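Local coordinates for protein sensor histidine kinase CusS (Escherichia coli, PDB 5KU5) that senses copper and silver ions in the periplasm and, as a histidine kinase, activates the response regulator CusR by phosphorylation, at residues Q32-R35 with L36-E40; L53-S56 with Q57-V61. All blocks are in the same frame, centred on the assembly; numbering follows the deposited sequence.

Interaction 1 of 2, residues Q32-R35 with L36-E40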
loop_
_atom_site.group_PDB
_atom_site.type_symbol
_atom_site.label_atom_id
_atom_site.label_comp_id
_atom_site.label_asym_id
_atom_site.label_seq_id
_atom_site.Cartn_x
_atom_site.Cartn_y
_atom_site.Cartn_z
ATOM N N GLN A 32 -2.592 -1.276 26.331
ATOM C CA GLN A 32 -3.655 -1.658 25.396
ATOM C C GLN A 32 -4.398 -0.452 24.812
ATOM O O GLN A 32 -4.837 -0.499 23.662
ATOM C CB GLN A 32 -4.648 -2.614 26.058
ATOM C CG GLN A 32 -4.057 -3.988 26.328
ATOM C CD GLN A 32 -5.074 -5.004 26.820
ATOM O OE1 GLN A 32 -6.287 -4.820 26.687
ATOM N NE2 GLN A 32 -4.577 -6.096 27.389
ATOM N N ALA A 33 -4.534 0.614 25.603
ATOM C CA ALA A 33 -5.132 1.868 25.134
ATOM C C ALA A 33 -4.252 2.547 24.092
ATOM O O ALA A 33 -4.741 2.973 23.047
ATOM C CB ALA A 33 -5.384 2.812 26.303
ATOM N N ARG A 34 -2.955 2.641 24.381
ATOM C CA ARG A 34 -1.978 3.222 23.447
ATOM C C ARG A 34 -1.881 2.435 22.132
ATOM O O ARG A 34 -1.770 3.035 21.058
ATOM C CB ARG A 34 -0.598 3.337 24.119
ATOM C CG ARG A 34 0.561 3.740 23.209
ATOM C CD ARG A 34 0.327 5.044 22.463
ATOM N NE ARG A 34 1.436 5.338 21.550
ATOM C CZ ARG A 34 2.445 6.186 21.776
ATOM N NH1 ARG A 34 2.541 6.887 22.907
ATOM N NH2 ARG A 34 3.378 6.343 20.841
ATOM N N ARG A 35 -1.915 1.105 22.222
ATOM C CA ARG A 35 -1.912 0.237 21.036
ATOM C C ARG A 35 -3.130 0.468 20.140
ATOM O O ARG A 35 -2.989 0.584 18.926
ATOM C CB ARG A 35 -1.863 -1.237 21.431
ATOM C CG ARG A 35 -0.529 -1.703 21.986
ATOM C CD ARG A 35 -0.701 -3.039 22.687
ATOM N NE ARG A 35 0.507 -3.481 23.381
ATOM C CZ ARG A 35 0.551 -4.447 24.302
ATOM N NH1 ARG A 35 -0.546 -5.112 24.673
ATOM N NH2 ARG A 35 1.713 -4.755 24.863
ATOM N N LEU A 36 -4.314 0.521 20.749
ATOM C CA LEU A 36 -5.563 0.801 20.022
ATOM C C LEU A 36 -5.591 2.205 19.409
ATOM O O LEU A 36 -6.136 2.400 18.321
ATOM C CB LEU A 36 -6.782 0.615 20.935
ATOM C CG LEU A 36 -7.154 -0.827 21.290
ATOM C CD1 LEU A 36 -8.167 -0.841 22.426
ATOM C CD2 LEU A 36 -7.702 -1.570 20.077
ATOM N N MET A 37 -5.016 3.173 20.118
ATOM C CA MET A 37 -4.865 4.535 19.603
ATOM C C MET A 37 -3.962 4.543 18.367
ATOM O O MET A 37 -4.273 5.198 17.369
ATOM C CB MET A 37 -4.289 5.451 20.687
ATOM C CG MET A 37 -4.361 6.935 20.369
ATOM S SD MET A 37 -3.914 7.968 21.780
ATOM C CE MET A 37 -5.227 7.564 22.933
ATOM N N THR A 38 -2.854 3.805 18.444
ATOM C CA THR A 38 -1.941 3.625 17.312
ATOM C C THR A 38 -2.641 2.965 16.118
ATOM O O THR A 38 -2.476 3.410 14.985
ATOM C CB THR A 38 -0.709 2.782 17.710
ATOM O OG1 THR A 38 -0.111 3.326 18.895
ATOM C CG2 THR A 38 0.325 2.750 16.587
ATOM N N LEU A 39 -3.413 1.911 16.385
ATOM C CA LEU A 39 -4.212 1.227 15.359
ATOM C C LEU A 39 -5.134 2.199 14.624
ATOM O O LEU A 39 -5.143 2.248 13.394
ATOM C CB LEU A 39 -5.054 0.111 15.988
ATOM C CG LEU A 39 -6.032 -0.646 15.075
ATOM C CD1 LEU A 39 -5.257 -1.526 14.105
ATOM C CD2 LEU A 39 -7.036 -1.469 15.872
ATOM N N GLU A 40 -5.905 2.957 15.398
ATOM C CA GLU A 40 -6.875 3.912 14.862
ATOM C C GLU A 40 -6.208 5.005 14.019
ATOM O O GLU A 40 -6.723 5.369 12.961
ATOM C CB GLU A 40 -7.684 4.528 16.009
ATOM C CG GLU A 40 -8.838 5.420 15.573
ATOM C CD GLU A 40 -9.753 5.819 16.719
ATOM O OE1 GLU A 40 -10.255 6.959 16.687
ATOM O OE2 GLU A 40 -9.977 5.005 17.646
#

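Interaction 2 of 2, residues L53-S56 with Q57-V61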
loop_
_atom_site.group_PDB
_atom_site.type_symbol
_atom_site.label_atom_id
_atom_site.label_comp_id
_atom_site.label_asym_id
_atom_site.label_seq_id
_atom_site.Cartn_x
_atom_site.Cartn_y
_atom_site.Cartn_z
ATOM N N LEU A 53 -11.825 -5.175 14.617
ATOM C CA LEU A 53 -11.169 -5.880 15.703
ATOM C C LEU A 53 -12.236 -6.386 16.669
ATOM O O LEU A 53 -12.996 -5.592 17.233
ATOM C CB LEU A 53 -10.188 -4.947 16.415
ATOM C CG LEU A 53 -9.173 -5.600 17.358
ATOM C CD1 LEU A 53 -8.172 -6.446 16.584
ATOM C CD2 LEU A 53 -8.458 -4.538 18.179
ATOM N N ALA A 54 -12.299 -7.707 16.830
ATOM C CA ALA A 54 -13.240 -8.355 17.740
ATOM C C ALA A 54 -12.521 -8.763 19.018
ATOM O O ALA A 54 -11.334 -9.099 18.984
ATOM C CB ALA A 54 -13.861 -9.572 17.074
ATOM N N ASP A 55 -13.245 -8.738 20.139
ATOM C CA ASP A 55 -12.694 -9.142 21.439
ATOM C C ASP A 55 -12.817 -10.657 21.652
ATOM O O ASP A 55 -13.281 -11.375 20.765
ATOM C CB ASP A 55 -13.335 -8.329 22.587
ATOM C CG ASP A 55 -14.805 -8.674 22.851
ATOM O OD1 ASP A 55 -15.391 -9.547 22.176
ATOM O OD2 ASP A 55 -15.382 -8.041 23.759
ATOM N N SER A 56 -12.396 -11.125 22.826
ATOM C CA SER A 56 -12.492 -12.541 23.223
ATOM C C SER A 56 -13.878 -13.182 23.025
ATOM O O SER A 56 -13.968 -14.350 22.641
ATOM C CB SER A 56 -12.061 -12.691 24.689
ATOM O OG SER A 56 -12.307 -13.997 25.181
ATOM N N GLN A 57 -14.941 -12.419 23.279
ATOM C CA GLN A 57 -16.324 -12.914 23.146
ATOM C C GLN A 57 -16.920 -12.732 21.737
ATOM O O GLN A 57 -18.104 -13.006 21.530
ATOM C CB GLN A 57 -17.237 -12.246 24.190
ATOM C CG GLN A 57 -16.981 -12.681 25.629
ATOM C CD GLN A 57 -15.764 -12.021 26.251
ATOM O OE1 GLN A 57 -14.804 -12.696 26.623
ATOM N NE2 GLN A 57 -15.793 -10.696 26.363
ATOM N N GLY A 58 -16.111 -12.286 20.776
ATOM C CA GLY A 58 -16.572 -12.073 19.407
ATOM C C GLY A 58 -17.384 -10.805 19.215
ATOM O O GLY A 58 -18.196 -10.730 18.292
ATOM N N LYS A 59 -17.163 -9.811 20.075
ATOM C CA LYS A 59 -17.821 -8.511 19.964
ATOM C C LYS A 59 -16.816 -7.486 19.443
ATOM O O LYS A 59 -15.668 -7.462 19.885
ATOM C CB LYS A 59 -18.381 -8.074 21.321
ATOM C CG LYS A 59 -18.988 -6.672 21.328
ATOM C CD LYS A 59 -20.022 -6.472 22.433
ATOM C CE LYS A 59 -19.482 -6.764 23.828
ATOM N NZ LYS A 59 -18.206 -6.054 24.126
ATOM N N THR A 60 -17.262 -6.637 18.521
ATOM C CA THR A 60 -16.397 -5.643 17.887
ATOM C C THR A 60 -15.975 -4.547 18.873
ATOM O O THR A 60 -16.819 -3.852 19.438
ATOM C CB THR A 60 -17.089 -5.009 16.662
ATOM O OG1 THR A 60 -17.394 -6.037 15.715
ATOM C CG2 THR A 60 -16.195 -3.961 15.995
ATOM N N VAL A 61 -14.665 -4.417 19.071
ATOM C CA VAL A 61 -14.078 -3.369 19.914
ATOM C C VAL A 61 -13.729 -2.129 19.084
ATOM O O VAL A 61 -13.831 -1.005 19.578
ATOM C CB VAL A 61 -12.856 -3.917 20.704
ATOM C CG1 VAL A 61 -11.883 -2.821 21.145
ATOM C CG2 VAL A 61 -13.348 -4.688 21.917
#

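Interaction 1 of 2, residues Q32-R35 with L36-E40
Arg34 and Thr38, one turn apart, are joined by two hydrogen bonds, one from the backbone and one from a side chain, in the first half of helix 32-44 of the CusS periplasmic sensor domain. The backbone bonds come first. Four consecutive i to i+4 bonds link 32-35 to 36-40: Leu36 N to Gln32 O (3.1 Å), Met37 N to Ala33 O (2.9 Å), Thr38 N to Arg34 O (2.9 Å) and Leu39 N to Arg35 O (2.9 Å). All four are fairly straight at the hydrogen, as in a regular alpha helix.

A further hydrogen bond comes from the threonine hydroxyl. Thr38 OG1 lies beside its own backbone N (chi1 -51°), which turns it back along the helix to donate to Arg34 O at 2.7 Å. OG1 stands 32° from the carbonyl plane and Thr38 N approaches from the opposite face, so one oxygen is gripped by two donors of the same residue. The Arg34 chain, bent at chi2, brings its guanidinium edge-on to the hydroxyl, NE lying 3.7 Å from Thr38 OG1; NE also has a long, weak ion pair with Glu30.

Nonpolar atoms add close approaches to the carbonyls. Leu36 CG sits 3.3 Å from Gln32 O, while the leucine side chain also packs on Tyr128 and Leu53. Leu39 CB lies 3.6 Å from Arg35 O, and its side chain meets Leu21 and Leu25 of helix 2-25. Arg35 heads elsewhere, NH2 bonding to His27 O.

The chemistry therefore divides round the helix: Leu36 and Leu39 pack on neighbouring elements; Thr38 touches Val24 too, but its hydroxyl turns back to the helix backbone, satisfying that polar group within a single turn.

Interaction 2 of 2, residues L53-S56 with Q57-V61
Asp55 opens a tight beta hairpin that carries strand 49-54 into strand 60-63 at one margin of the sensor domain's antiparallel sheet. Residues 55 to 58 form a type I turn, closed by Gly58 N to Asp55 O at 3.0 Å. Gly58 then has positive phi, and Asp55 N bonds to Lys59 O at 2.8 Å, which together define a type I turn with a G1 bulge.

The Asp55 carboxylate reaches back to the backbone N-H groups that follow it. Its CG takes the crowded position between backbone N and carbonyl carbon (chi1 70°), which brings OD1 to them. There OD1 receives Lys59 N at 2.8 Å from 38° above the carboxylate plane, and a weak bond from Gln57 N as well. OD2 faces the lysine tip instead: the Lys59 chain, bent at its last two torsions, curls back to a salt bridge with a long NZ to OD2 separation of 3.5 Å. Replacing Asp55 by an alanine removes both oxygens, and would probably leave Lys59 N without its side-chain acceptor and the ammonium without its mate.

Gln57, the third residue of the turn, has its side chain bent at chi2. Its OE1 accepts from Ser56 OG at 3.2 Å, while the amide plane is turned 57° from the Asp55 carboxylate.

Leu53 works mainly through its backbone. Leu53 O accepts Val61 N in a nearly linear approach to the carbonyl, with Thr60 CA adding a CA-H...O contact; the Leu53 side chain packs on Leu36 and Leu39 of helix 32-44. Between the Val61 N to Leu53 O and Asp55 N to Lys59 O bonds, Ala54 and Thr60 form a non-hydrogen-bonded antiparallel pair; Thr60 OG1 is held by Asp69 and Arg71. Val61 CG2 rests 3.7 Å from Asp55 CB.

Both contacts are local, their centres about 17 and 15 Å from the centre of the chain, yet they meet. Leu36 CD2 of interaction 1 packs 3.6 Å from Leu53 CD2 of interaction 2, and Leu39 also reaches that leucine, so helix 32-44 covers Leu53 at the end of strand 49-54, the first strand of the hairpin. Interaction 1 is largely a surface contact with one buried residue, Leu39; interaction 2 is partly buried, its strand end inside and its turn mostly exposed. They hold different elements. Both rest on backbone bonds, to which interaction 1 adds a neutral hydroxyl and interaction 2 a charged carboxylate with a lysine. Neither includes a silver ligand.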